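Local atomic coordinates of insulinase family protease (PDB entry 3GO9), a protein that is a predicted peptidase of the insulinase (M16) family and probably cleaves peptide bonds, with several zinc ions bound in the crystal. Residues P22-Q27 against D405-Q410; Q38-P43 against Y215-V220; P46-E51 against T386-L391; G97-R102 against S117-N122. One frame throughout, in Å; residues are numbered along the deposited sequence.

Contact 1. Residues P22-Q27 against D405-Q410; sequences PDPAWQ and DIAPEQ. With ZN (zinc ion), chain F.
The side chains of Asp23 and Asp405 cross obliquely, Asp23 OD2 lying 4.0 Å from Asp405 OD1, with the carboxylate planes 66° apart. Both have CG anti to the backbone N and beside the carbonyl carbon (chi1 -180° in Asp23). Like charges at this spacing would repel, and a water between them probably eases the approach: it donates to Asp23 OD2 and to Asp405 OD2, 2.7 Å from each. It also lies at the edge of the Trp26 ring, in its plane, and accepts weakly from NE1. Arg395 forms a salt bridge with Asp405 OD2 and a cation-pi contact with Trp26, so it probably offsets part of the negative charge.

The other oxygen, Asp23 OD1, is met from above the carboxylate plane by Ala25 N at 3.0 Å. It also rests 3.6 Å from Pro408 CD, whose ring crosses the Asp23 side chain at about a right angle. Beside it, Pro24 CD packs on Ala407 CB at 3.9 Å. The backbones add one bridge, Pro22 with Ile406, and a weak hydrogen bond from Asp23 N to Asp405 O (3.4 Å, 140° at the hydrogen). Together, the geometry is that of an Asx turn at Asp23, overlapping the type I beta turn Asp23–Trp26; the turn leads into the sheet's outermost strand and packs against Ala407, the N-cap residue of helix 408-421.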
loop_
_atom_site.group_PDB
_atom_site.type_symbol
_atom_site.label_atom_id
_atom_site.label_comp_id
_atom_site.label_asym_id
_atom_site.label_seq_id
_atom_site.Cartn_x
_atom_site.Cartn_y
_atom_site.Cartn_z
ATOM N N PRO A 22 -10.979 13.891 -10.781
ATOM C CA PRO A 22 -10.730 13.533 -9.375
ATOM C C PRO A 22 -11.998 13.482 -8.586
ATOM O O PRO A 22 -12.909 14.238 -8.845
ATOM C CB PRO A 22 -9.826 14.666 -8.862
ATOM C CG PRO A 22 -9.127 15.190 -10.169
ATOM C CD PRO A 22 -10.241 15.117 -11.174
ATOM N N ASP A 23 -12.103 12.585 -7.615
ATOM C CA ASP A 23 -13.368 12.416 -6.930
ATOM C C ASP A 23 -13.641 13.662 -6.081
ATOM O O ASP A 23 -12.882 13.942 -5.165
ATOM C CB ASP A 23 -13.272 11.164 -6.045
ATOM C CG ASP A 23 -14.546 10.876 -5.284
ATOM O OD1 ASP A 23 -15.524 11.637 -5.405
ATOM O OD2 ASP A 23 -14.586 9.849 -4.578
ATOM N N PRO A 24 -14.700 14.430 -6.374
ATOM C CA PRO A 24 -14.943 15.684 -5.670
ATOM C C PRO A 24 -15.448 15.444 -4.244
ATOM O O PRO A 24 -15.440 16.371 -3.447
ATOM C CB PRO A 24 -16.025 16.370 -6.546
ATOM C CG PRO A 24 -16.743 15.284 -7.138
ATOM C CD PRO A 24 -15.717 14.204 -7.425
ATOM N N ALA A 25 -15.791 14.208 -3.900
ATOM C CA ALA A 25 -16.147 13.886 -2.528
ATOM C C ALA A 25 -14.978 14.163 -1.553
ATOM O O ALA A 25 -15.223 14.450 -0.359
ATOM C CB ALA A 25 -16.567 12.473 -2.425
ATOM N N TRP A 26 -13.740 14.079 -2.037
ATOM C CA TRP A 26 -12.546 14.378 -1.241
ATOM C C TRP A 26 -12.238 15.852 -1.315
ATOM O O TRP A 26 -11.645 16.290 -2.344
ATOM C CB TRP A 26 -11.343 13.558 -1.680
ATOM C CG TRP A 26 -11.307 12.198 -1.097
ATOM C CD1 TRP A 26 -11.736 11.057 -1.646
ATOM C CD2 TRP A 26 -10.810 11.870 0.175
ATOM N NE1 TRP A 26 -11.522 10.012 -0.821
ATOM C CE2 TRP A 26 -10.968 10.489 0.344
ATOM C CE3 TRP A 26 -10.256 12.630 1.208
ATOM C CZ2 TRP A 26 -10.573 9.841 1.474
ATOM C CZ3 TRP A 26 -9.839 11.979 2.340
ATOM C CH2 TRP A 26 -10.004 10.583 2.469
ATOM N N GLN A 27 -12.650 16.591 -0.267
ATOM C CA GLN A 27 -12.421 18.005 -0.085
ATOM C C GLN A 27 -10.974 18.205 0.286
ATOM O O GLN A 27 -10.434 17.473 1.107
ATOM C CB GLN A 27 -13.268 18.599 1.022
ATOM C CG GLN A 27 -14.773 18.245 0.935
ATOM C CD GLN A 27 -15.567 18.721 2.111
ATOM O OE1 GLN A 27 -16.373 17.962 2.673
ATOM N NE2 GLN A 27 -15.347 19.983 2.511
ATOM N N ASP A 405 -7.710 8.101 -8.233
ATOM C CA ASP A 405 -9.052 8.058 -7.593
ATOM C C ASP A 405 -10.016 8.996 -8.304
ATOM O O ASP A 405 -9.837 10.209 -8.300
ATOM C CB ASP A 405 -8.936 8.436 -6.096
ATOM C CG ASP A 405 -10.224 8.312 -5.336
ATOM O OD1 ASP A 405 -11.303 8.157 -6.000
ATOM O OD2 ASP A 405 -10.139 8.506 -4.048
ATOM N N ILE A 406 -10.991 8.426 -8.985
ATOM C CA ILE A 406 -11.864 9.183 -9.847
ATOM C C ILE A 406 -13.289 9.255 -9.313
ATOM O O ILE A 406 -13.675 8.396 -8.534
ATOM C CB ILE A 406 -11.863 8.671 -11.313
ATOM C CG1 ILE A 406 -12.328 7.256 -11.481
ATOM C CG2 ILE A 406 -10.457 8.896 -11.865
ATOM C CD1 ILE A 406 -12.546 6.896 -12.944
ATOM N N ALA A 407 -14.058 10.251 -9.770
ATOM C CA ALA A 407 -15.479 10.350 -9.375
ATOM C C ALA A 407 -16.184 9.036 -9.634
ATOM O O ALA A 407 -16.011 8.431 -10.685
ATOM C CB ALA A 407 -16.169 11.485 -10.153
ATOM N N PRO A 408 -17.015 8.585 -8.687
ATOM C CA PRO A 408 -17.575 7.245 -8.867
ATOM C C PRO A 408 -18.542 7.159 -10.045
ATOM O O PRO A 408 -18.603 6.106 -10.689
ATOM C CB PRO A 408 -18.260 6.957 -7.510
ATOM C CG PRO A 408 -18.352 8.298 -6.811
ATOM C CD PRO A 408 -17.191 9.117 -7.318
ATOM N N GLU A 409 -19.263 8.235 -10.385
ATOM C CA GLU A 409 -20.105 8.174 -11.557
ATOM C C GLU A 409 -19.261 8.061 -12.823
ATOM O O GLU A 409 -19.683 7.364 -13.767
ATOM C CB GLU A 409 -21.046 9.357 -11.676
ATOM C CG GLU A 409 -22.115 9.357 -10.625
ATOM C CD GLU A 409 -22.856 10.645 -10.641
ATOM O OE1 GLU A 409 -22.227 11.673 -10.306
ATOM O OE2 GLU A 409 -24.015 10.640 -11.031
ATOM N N GLN A 410 -18.103 8.715 -12.839
ATOM C CA GLN A 410 -17.233 8.585 -14.031
ATOM C C GLN A 410 -16.665 7.181 -14.103
ATOM O O GLN A 410 -16.654 6.576 -15.173
ATOM C CB GLN A 410 -16.104 9.584 -14.026
ATOM C CG GLN A 410 -15.329 9.576 -15.373
ATOM C CD GLN A 410 -14.213 10.570 -15.382
ATOM O OE1 GLN A 410 -13.421 10.585 -14.458
ATOM N NE2 GLN A 410 -14.161 11.449 -16.441
HETATM ZN ZN ZN F . -23.819 13.102 -10.321
HETATM O O HOH W 1 -12.723 8.354 -3.292
HETATM O O HOH W 2 -8.921 11.992 -6.492
HETATM O O HOH W 3 -24.142 12.459 -8.640
#

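Contact 2. Residues Q38-P43 against Y215-V220; sequences QLLATP and YVVGNV
Gln38 and Tyr215 run side by side and point the same way, the amide plane turned 61° from the ring. Each has CG beside the backbone N and anti to the carbonyl carbon (chi1 -56° in both), and the shared torsion puts the two CG atoms in matching positions. The nearest approach is Gln38 OE1 to Tyr215 CE1 at 3.3 Å. The polar ends are held elsewhere: Gln38 OE1 takes a hydrogen bond from Arg395, and Tyr215 OH pairs with Gln399.

Leu40 and Val217 share this face, Leu40 CB resting 4.0 Å from Val217 CG2. The other methyl, Val217 CG1, meets Thr42 CG2 at 3.8 Å where the side chains cross at about a right angle. On the opposite face Leu39 CD1 reaches Val216 CG1 at 3.8 Å and Val220 CG2 at 3.6 Å, Leu39 and Val220 sliding past each other in opposite directions.

Four backbone hydrogen bonds set the register, with Leu40 donating through N to Val216 O (2.8 Å) and accepting through O from Gly218 N. The last, Thr42 N to Gly218 O at 2.9 Å, is different, its donor standing above the carbonyl plane. With strand axes only 4° apart, this is a regular parallel pair inside the mixed sheet of an M16 domain, covered by helix 222-233 on the Leu39–Val216 face and by helix 388-401 on the other.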
loop_
_atom_site.group_PDB
_atom_site.type_symbol
_atom_site.label_atom_id
_atom_site.label_comp_id
_atom_site.label_asym_id
_atom_site.label_seq_id
_atom_site.Cartn_x
_atom_site.Cartn_y
_atom_site.Cartn_z
ATOM N N GLN A 38 -7.121 16.777 3.703
ATOM C CA GLN A 38 -8.085 16.159 2.831
ATOM C C GLN A 38 -9.162 15.557 3.713
ATOM O O GLN A 38 -8.857 14.885 4.667
ATOM C CB GLN A 38 -7.455 15.093 1.964
ATOM C CG GLN A 38 -6.297 15.523 1.104
ATOM C CD GLN A 38 -5.832 14.475 0.109
ATOM O OE1 GLN A 38 -6.533 13.483 -0.201
ATOM N NE2 GLN A 38 -4.621 14.668 -0.386
ATOM N N LEU A 39 -10.429 15.798 3.375
ATOM C CA LEU A 39 -11.539 15.360 4.183
ATOM C C LEU A 39 -12.577 14.642 3.289
ATOM O O LEU A 39 -12.996 15.141 2.235
ATOM C CB LEU A 39 -12.187 16.585 4.841
ATOM C CG LEU A 39 -13.532 16.438 5.473
ATOM C CD1 LEU A 39 -13.519 15.352 6.550
ATOM C CD2 LEU A 39 -13.880 17.830 6.036
ATOM N N LEU A 40 -13.005 13.476 3.733
ATOM C CA LEU A 40 -14.076 12.760 3.126
ATOM C C LEU A 40 -15.218 12.657 4.135
ATOM O O LEU A 40 -15.143 11.870 5.068
ATOM C CB LEU A 40 -13.631 11.330 2.717
ATOM C CG LEU A 40 -14.702 10.506 1.982
ATOM C CD1 LEU A 40 -15.147 11.173 0.680
ATOM C CD2 LEU A 40 -14.300 9.026 1.735
ATOM N N ALA A 41 -16.273 13.461 3.971
ATOM C CA ALA A 41 -17.446 13.292 4.831
ATOM C C ALA A 41 -18.234 12.048 4.396
ATOM O O ALA A 41 -18.455 11.840 3.191
ATOM C CB ALA A 41 -18.349 14.558 4.727
ATOM N N THR A 42 -18.721 11.262 5.368
ATOM C CA THR A 42 -19.403 10.000 5.070
ATOM C C THR A 42 -20.771 9.953 5.765
ATOM O O THR A 42 -20.977 9.233 6.745
ATOM C CB THR A 42 -18.540 8.806 5.504
ATOM O OG1 THR A 42 -18.308 8.865 6.919
ATOM C CG2 THR A 42 -17.213 8.808 4.714
ATOM N N PRO A 43 -21.717 10.687 5.216
ATOM C CA PRO A 43 -23.044 10.619 5.831
ATOM C C PRO A 43 -23.692 9.248 5.620
ATOM O O PRO A 43 -24.654 8.953 6.318
ATOM C CB PRO A 43 -23.818 11.721 5.074
ATOM C CG PRO A 43 -23.097 11.909 3.822
ATOM C CD PRO A 43 -21.659 11.691 4.143
ATOM N N TYR A 215 -5.426 13.575 6.737
ATOM C CA TYR A 215 -6.607 13.031 6.108
ATOM C C TYR A 215 -7.623 12.689 7.189
ATOM O O TYR A 215 -7.265 12.208 8.248
ATOM C CB TYR A 215 -6.309 11.701 5.370
ATOM C CG TYR A 215 -5.225 11.765 4.323
ATOM C CD1 TYR A 215 -5.569 11.801 2.966
ATOM C CD2 TYR A 215 -3.914 11.721 4.670
ATOM C CE1 TYR A 215 -4.568 11.875 1.980
ATOM C CE2 TYR A 215 -2.926 11.810 3.727
ATOM C CZ TYR A 215 -3.286 11.867 2.371
ATOM O OH TYR A 215 -2.272 11.907 1.394
ATOM N N VAL A 216 -8.909 12.944 6.904
ATOM C CA VAL A 216 -9.974 12.655 7.820
ATOM C C VAL A 216 -11.095 12.004 7.004
ATOM O O VAL A 216 -11.541 12.577 5.967
ATOM C CB VAL A 216 -10.532 13.915 8.496
ATOM C CG1 VAL A 216 -11.731 13.606 9.445
ATOM C CG2 VAL A 216 -9.415 14.668 9.253
ATOM N N VAL A 217 -11.603 10.893 7.520
ATOM C CA VAL A 217 -12.792 10.250 6.935
ATOM C C VAL A 217 -13.811 10.006 8.032
ATOM O O VAL A 217 -13.484 9.360 9.047
ATOM C CB VAL A 217 -12.438 8.888 6.349
ATOM C CG1 VAL A 217 -13.698 8.132 5.843
ATOM C CG2 VAL A 217 -11.416 9.074 5.180
ATOM N N GLY A 218 -15.046 10.435 7.785
ATOM C CA GLY A 218 -16.089 10.144 8.757
ATOM C C GLY A 218 -17.252 11.065 8.658
ATOM O O GLY A 218 -17.292 11.973 7.836
ATOM N N ASN A 219 -18.259 10.810 9.490
ATOM C CA ASN A 219 -19.470 11.616 9.443
ATOM C C ASN A 219 -19.217 12.823 10.295
ATOM O O ASN A 219 -19.684 12.914 11.431
ATOM C CB ASN A 219 -20.679 10.835 9.951
ATOM C CG ASN A 219 -21.962 11.672 9.859
ATOM O OD1 ASN A 219 -22.108 12.487 8.952
ATOM N ND2 ASN A 219 -22.928 11.390 10.741
ATOM N N VAL A 220 -18.415 13.729 9.764
ATOM C CA VAL A 220 -18.029 14.889 10.489
ATOM C C VAL A 220 -18.719 16.120 9.908
ATOM O O VAL A 220 -19.284 16.057 8.841
ATOM C CB VAL A 220 -16.510 15.071 10.453
ATOM C CG1 VAL A 220 -15.830 13.824 10.971
ATOM C CG2 VAL A 220 -16.053 15.289 9.095
#

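Contact 3. Residues P46-E51 against T386-L391; sequences PSDRIE and TDTDIL. With ZN (zinc ion), chain B.
Asp48 and Thr388 reach toward each other tip to tip, yet the two direct hydrogen bonds across the contact come from Thr388 N and OG1 and go to different residues. Thr388 N donates to Asp48 OD2 (3.0 Å, 168° at the hydrogen), coming from above the carboxylate plane. Thr388 OG1 donates to Arg49 O at 2.7 Å; its chi1 of 52° places the oxygen between the backbone N and the carbonyl carbon. Asp387, the N-cap residue, accepts from Asp389 N through OD1 and thereby takes up the next helical N-H.

Metal bonds form the second group. Asp387 binds the zinc ion through both oxygens, OD1 and OD2, and Asp389 through OD2 at 2.4 Å; Asp99 and Glu101 complete the protein ligands.

Water bonds connect segment 46-51 to this shell. One zinc-bound water donates to Asp48 OD1 at 2.6 Å; the other donates to Glu51 OE2 at 2.6 Å and to Thr388 OG1 at 2.9 Å. Glu51, its chain bent at chi2 (about CB–CG), lies alongside Asp389, its CD 4.0 Å from Asp389 CB, and Ser119 OG shares a further hydrogen bond with Glu51 OE2.

Salt bridges to Arg45 (Asp48), Arg53 (Glu51) and Arg102 (Asp389) probably help the zinc ion offset this cluster of acids. Asp48 and Glu51 are thus second-shell residues that probably help to position the metal's waters rather than binding the metal.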
loop_
_atom_site.group_PDB
_atom_site.type_symbol
_atom_site.label_atom_id
_atom_site.label_comp_id
_atom_site.label_asym_id
_atom_site.label_seq_id
_atom_site.Cartn_x
_atom_site.Cartn_y
_atom_site.Cartn_z
ATOM N N PRO A 46 -23.082 6.922 9.145
ATOM C CA PRO A 46 -23.313 7.971 10.083
ATOM C C PRO A 46 -22.817 7.656 11.483
ATOM O O PRO A 46 -22.512 8.592 12.209
ATOM C CB PRO A 46 -24.847 8.133 10.060
ATOM C CG PRO A 46 -25.328 6.812 9.649
ATOM C CD PRO A 46 -24.352 6.400 8.606
ATOM N N SER A 47 -22.693 6.358 11.814
ATOM C CA SER A 47 -22.309 5.881 13.131
ATOM C C SER A 47 -20.898 5.265 13.203
ATOM O O SER A 47 -20.464 4.820 14.279
ATOM C CB SER A 47 -23.352 4.874 13.635
ATOM O OG SER A 47 -23.327 3.672 12.895
ATOM N N ASP A 48 -20.173 5.261 12.071
ATOM C CA ASP A 48 -18.890 4.608 12.010
ATOM C C ASP A 48 -17.801 5.508 12.672
ATOM O O ASP A 48 -17.968 6.710 12.878
ATOM C CB ASP A 48 -18.577 4.364 10.546
ATOM C CG ASP A 48 -17.702 3.184 10.308
ATOM O OD1 ASP A 48 -17.089 2.618 11.274
ATOM O OD2 ASP A 48 -17.603 2.838 9.108
ATOM N N ARG A 49 -16.676 4.902 12.986
ATOM C CA ARG A 49 -15.574 5.606 13.642
ATOM C C ARG A 49 -14.948 6.645 12.698
ATOM O O ARG A 49 -14.998 6.516 11.441
ATOM C CB ARG A 49 -14.520 4.586 14.110
ATOM C CG ARG A 49 -15.028 3.657 15.255
ATOM C CD ARG A 49 -13.920 2.849 15.809
ATOM N NE ARG A 49 -13.000 3.548 16.717
ATOM C CZ ARG A 49 -13.196 3.749 18.025
ATOM N NH1 ARG A 49 -14.312 3.307 18.604
ATOM N NH2 ARG A 49 -12.297 4.336 18.769
ATOM N N ILE A 50 -14.407 7.689 13.310
ATOM C CA ILE A 50 -13.804 8.807 12.556
ATOM C C ILE A 50 -12.364 8.457 12.459
ATOM O O ILE A 50 -11.682 8.313 13.498
ATOM C CB ILE A 50 -13.986 10.118 13.269
ATOM C CG1 ILE A 50 -15.448 10.398 13.590
ATOM C CG2 ILE A 50 -13.333 11.309 12.521
ATOM C CD1 ILE A 50 -16.361 10.201 12.451
ATOM N N GLU A 51 -11.834 8.399 11.221
ATOM C CA GLU A 51 -10.438 8.028 10.989
ATOM C C GLU A 51 -9.593 9.242 10.629
ATOM O O GLU A 51 -9.954 9.993 9.750
ATOM C CB GLU A 51 -10.328 6.985 9.876
ATOM C CG GLU A 51 -11.095 5.689 10.150
ATOM C CD GLU A 51 -10.493 4.894 11.299
ATOM O OE1 GLU A 51 -9.247 4.907 11.439
ATOM O OE2 GLU A 51 -11.259 4.215 12.051
ATOM N N THR A 386 -18.971 0.001 3.044
ATOM C CA THR A 386 -17.515 0.130 3.282
ATOM C C THR A 386 -17.203 0.981 4.532
ATOM O O THR A 386 -17.508 2.170 4.632
ATOM C CB THR A 386 -16.786 0.674 2.056
ATOM O OG1 THR A 386 -17.067 -0.188 0.931
ATOM C CG2 THR A 386 -15.262 0.689 2.256
ATOM N N ASP A 387 -16.550 0.312 5.481
ATOM C CA ASP A 387 -16.075 0.898 6.752
ATOM C C ASP A 387 -15.143 2.102 6.433
ATOM O O ASP A 387 -14.368 2.115 5.499
ATOM C CB ASP A 387 -15.289 -0.218 7.452
ATOM C CG ASP A 387 -14.851 0.083 8.882
ATOM O OD1 ASP A 387 -14.503 1.214 9.195
ATOM O OD2 ASP A 387 -14.785 -0.888 9.673
ATOM N N THR A 388 -15.270 3.139 7.244
ATOM C CA THR A 388 -14.406 4.332 7.142
ATOM C C THR A 388 -12.908 3.999 7.105
ATOM O O THR A 388 -12.166 4.632 6.397
ATOM C CB THR A 388 -14.706 5.341 8.254
ATOM O OG1 THR A 388 -14.661 4.662 9.513
ATOM C CG2 THR A 388 -16.091 5.995 8.063
ATOM N N ASP A 389 -12.471 2.977 7.828
ATOM C CA ASP A 389 -11.045 2.636 7.724
ATOM C C ASP A 389 -10.591 2.087 6.370
ATOM O O ASP A 389 -9.436 2.267 5.948
ATOM C CB ASP A 389 -10.580 1.747 8.858
ATOM C CG ASP A 389 -10.944 0.285 8.671
ATOM O OD1 ASP A 389 -10.259 -0.406 7.922
ATOM O OD2 ASP A 389 -11.927 -0.134 9.267
ATOM N N ILE A 390 -11.506 1.421 5.653
ATOM C CA ILE A 390 -11.242 0.938 4.316
ATOM C C ILE A 390 -11.224 2.085 3.305
ATOM O O ILE A 390 -10.319 2.147 2.424
ATOM C CB ILE A 390 -12.202 -0.211 3.891
ATOM C CG1 ILE A 390 -11.983 -1.413 4.825
ATOM C CG2 ILE A 390 -11.956 -0.592 2.394
ATOM C CD1 ILE A 390 -13.067 -2.491 4.701
ATOM N N LEU A 391 -12.194 3.011 3.429
ATOM C CA LEU A 391 -12.163 4.223 2.633
ATOM C C LEU A 391 -10.811 4.929 2.819
ATOM O O LEU A 391 -10.230 5.463 1.855
ATOM C CB LEU A 391 -13.321 5.165 3.010
ATOM C CG LEU A 391 -14.726 4.655 2.782
ATOM C CD1 LEU A 391 -15.802 5.649 3.346
ATOM C CD2 LEU A 391 -14.984 4.352 1.297
HETATM ZN ZN ZN B . -13.271 0.436 11.194
HETATM O O HOH W 4 -15.362 0.911 12.335
HETATM O O HOH W 5 -13.110 2.775 11.029
#

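Contact 4. Residues G97-R102 against S117-N122; sequences GIDNER and SLSLPN. With ZN (zinc ion), chain B.
Asp99 and Ser119 meet side chain to side chain, Ser119 lying with its OG 3.4 Å from Asp99 CB. From CB the aspartate leads on to CG, which chi1 of -159° sets anti to the backbone N; CG and OD1 of Asp99 each stand 3.6 Å from the same Ser119 OG. At its end the carboxylate divides onto one zinc ion, OD1 at 2.5 Å and OD2 at 2.3 Å, the asymmetric grip of a bidentate ligand. Asn100 N also gives OD1 a weak hydrogen bond. The polar partner of the Ser119 hydroxyl is Glu51 of the neighbouring strand.

The segment 97-102 is the loop after helix 87-95, laid against strand 114-120 of the M16 domain's mixed sheet. Here the backbones engage: Ser119 N donates to Gly97 O at 2.9 Å, from above the carbonyl plane, while Gly97 CA makes a CA-H...O contact of 3.1 Å with Ser119 O. Leu118 CD2 touches Gly97 O at 3.8 Å. Further along the loop Glu101, bent at chi2 (about CB–CG), brings OE1 to the zinc ion at 2.2 Å; the remaining protein ligands, Asp387 and Asp389, come from the N-cap and first turn of helix 388-401.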
loop_
_atom_site.group_PDB
_atom_site.type_symbol
_atom_site.label_atom_id
_atom_site.label_comp_id
_atom_site.label_asym_id
_atom_site.label_seq_id
_atom_site.Cartn_x
_atom_site.Cartn_y
_atom_site.Cartn_z
ATOM N N GLY A 97 -8.757 5.400 20.911
ATOM C CA GLY A 97 -8.247 5.864 19.630
ATOM C C GLY A 97 -7.844 4.814 18.635
ATOM O O GLY A 97 -7.146 5.142 17.669
ATOM N N ILE A 98 -8.220 3.568 18.896
ATOM C CA ILE A 98 -7.893 2.420 18.066
ATOM C C ILE A 98 -9.172 1.810 17.444
ATOM O O ILE A 98 -10.195 1.668 18.117
ATOM C CB ILE A 98 -7.124 1.352 18.842
ATOM C CG1 ILE A 98 -5.857 1.928 19.543
ATOM C CG2 ILE A 98 -6.669 0.214 17.957
ATOM C CD1 ILE A 98 -4.840 2.519 18.584
ATOM N N ASP A 99 -9.111 1.473 16.173
ATOM C CA ASP A 99 -10.280 0.938 15.433
ATOM C C ASP A 99 -10.690 -0.426 15.996
ATOM O O ASP A 99 -9.894 -1.162 16.551
ATOM C CB ASP A 99 -9.976 0.853 13.939
ATOM C CG ASP A 99 -11.229 0.810 13.020
ATOM O OD1 ASP A 99 -12.372 0.875 13.498
ATOM O OD2 ASP A 99 -11.039 0.732 11.770
ATOM N N ASN A 100 -11.963 -0.759 15.816
ATOM C CA ASN A 100 -12.484 -2.053 16.281
ATOM C C ASN A 100 -11.976 -3.281 15.523
ATOM O O ASN A 100 -11.923 -4.399 16.066
ATOM C CB ASN A 100 -14.001 -1.996 16.210
ATOM C CG ASN A 100 -14.588 -1.018 17.136
ATOM O OD1 ASN A 100 -14.152 -0.871 18.282
ATOM N ND2 ASN A 100 -15.662 -0.375 16.704
ATOM N N GLU A 101 -11.627 -3.084 14.269
ATOM C CA GLU A 101 -11.041 -4.105 13.416
ATOM C C GLU A 101 -9.901 -3.486 12.627
ATOM O O GLU A 101 -9.809 -2.241 12.506
ATOM C CB GLU A 101 -12.077 -4.756 12.529
ATOM C CG GLU A 101 -12.627 -3.812 11.545
ATOM C CD GLU A 101 -13.560 -2.809 12.208
ATOM O OE1 GLU A 101 -13.319 -1.585 12.150
ATOM O OE2 GLU A 101 -14.523 -3.201 12.867
ATOM N N ARG A 102 -9.027 -4.331 12.104
ATOM C CA ARG A 102 -7.834 -3.874 11.372
ATOM C C ARG A 102 -7.143 -2.755 12.139
ATOM O O ARG A 102 -6.756 -1.737 11.528
ATOM C CB ARG A 102 -8.236 -3.402 9.973
ATOM C CG ARG A 102 -8.839 -4.532 9.127
ATOM C CD ARG A 102 -9.360 -4.062 7.784
ATOM N NE ARG A 102 -10.532 -3.233 7.951
ATOM C CZ ARG A 102 -11.776 -3.683 8.044
ATOM N NH1 ARG A 102 -12.783 -2.852 8.216
ATOM N NH2 ARG A 102 -12.005 -4.996 7.947
ATOM N N SER A 117 -1.826 7.493 13.147
ATOM C CA SER A 117 -3.186 7.029 12.930
ATOM C C SER A 117 -3.987 7.069 14.216
ATOM O O SER A 117 -3.576 6.475 15.226
ATOM C CB SER A 117 -3.232 5.601 12.376
ATOM O OG SER A 117 -2.515 5.421 11.139
ATOM N N LEU A 118 -5.159 7.684 14.144
ATOM C CA LEU A 118 -6.162 7.664 15.211
ATOM C C LEU A 118 -7.534 7.268 14.634
ATOM O O LEU A 118 -7.890 7.624 13.498
ATOM C CB LEU A 118 -6.258 9.009 15.917
ATOM C CG LEU A 118 -5.176 9.252 16.964
ATOM C CD1 LEU A 118 -4.875 10.715 17.235
ATOM C CD2 LEU A 118 -5.646 8.612 18.281
ATOM N N SER A 119 -8.323 6.540 15.415
ATOM C CA SER A 119 -9.650 6.085 15.037
ATOM C C SER A 119 -10.526 6.382 16.244
ATOM O O SER A 119 -10.288 5.784 17.314
ATOM C CB SER A 119 -9.636 4.553 14.811
ATOM O OG SER A 119 -10.970 4.033 14.656
ATOM N N LEU A 120 -11.454 7.319 16.104
ATOM C CA LEU A 120 -12.222 7.833 17.216
ATOM C C LEU A 120 -13.637 7.320 17.135
ATOM O O LEU A 120 -14.212 7.122 16.061
ATOM C CB LEU A 120 -12.289 9.363 17.182
ATOM C CG LEU A 120 -10.972 10.079 17.060
ATOM C CD1 LEU A 120 -11.197 11.587 17.021
ATOM C CD2 LEU A 120 -10.062 9.670 18.216
ATOM N N PRO A 121 -14.287 7.174 18.287
ATOM C CA PRO A 121 -15.677 6.846 18.164
ATOM C C PRO A 121 -16.482 7.950 17.533
ATOM O O PRO A 121 -16.143 9.113 17.612
ATOM C CB PRO A 121 -16.138 6.646 19.622
ATOM C CG PRO A 121 -14.952 6.910 20.451
ATOM C CD PRO A 121 -13.909 7.569 19.636
ATOM N N ASN A 122 -17.607 7.561 16.970
ATOM C CA ASN A 122 -18.500 8.521 16.390
ATOM C C ASN A 122 -19.134 9.403 17.464
ATOM O O ASN A 122 -19.214 9.010 18.629
ATOM C CB ASN A 122 -19.585 7.813 15.571
ATOM C CG ASN A 122 -19.955 8.589 14.314
ATOM O OD1 ASN A 122 -19.886 9.836 14.252
ATOM N ND2 ASN A 122 -20.279 7.857 13.286
HETATM ZN ZN ZN B . -13.271 0.436 11.194
HETATM O O HOH W 4 -15.362 0.911 12.335
HETATM O O HOH W 5 -13.110 2.775 11.029
#

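Overall arrangement
All four contacts reach the seven-stranded mixed sheet and mark a path across it: strand 26-30 in contact 1, the parallel pair 36-41 and 212-218 in contact 2, strand 50-56 in contact 3 and strand 114-120 in contact 4. The centres of contacts 1 and 2 lie 14 Å apart, those of contacts 2 and 3 8 Å, those of contacts 3 and 4 9 Å, and those of contacts 1 and 4 25 Å. Along the chain, contact 1 encloses the others, contacts 2 and 3 alternate, and contact 4 falls within both. Contacts 3 and 4 share a zinc ion and two waters: loop 97-102 and the start of helix 388-401 supply the protein ligands, and segment 46-51 reaches the metal through the waters.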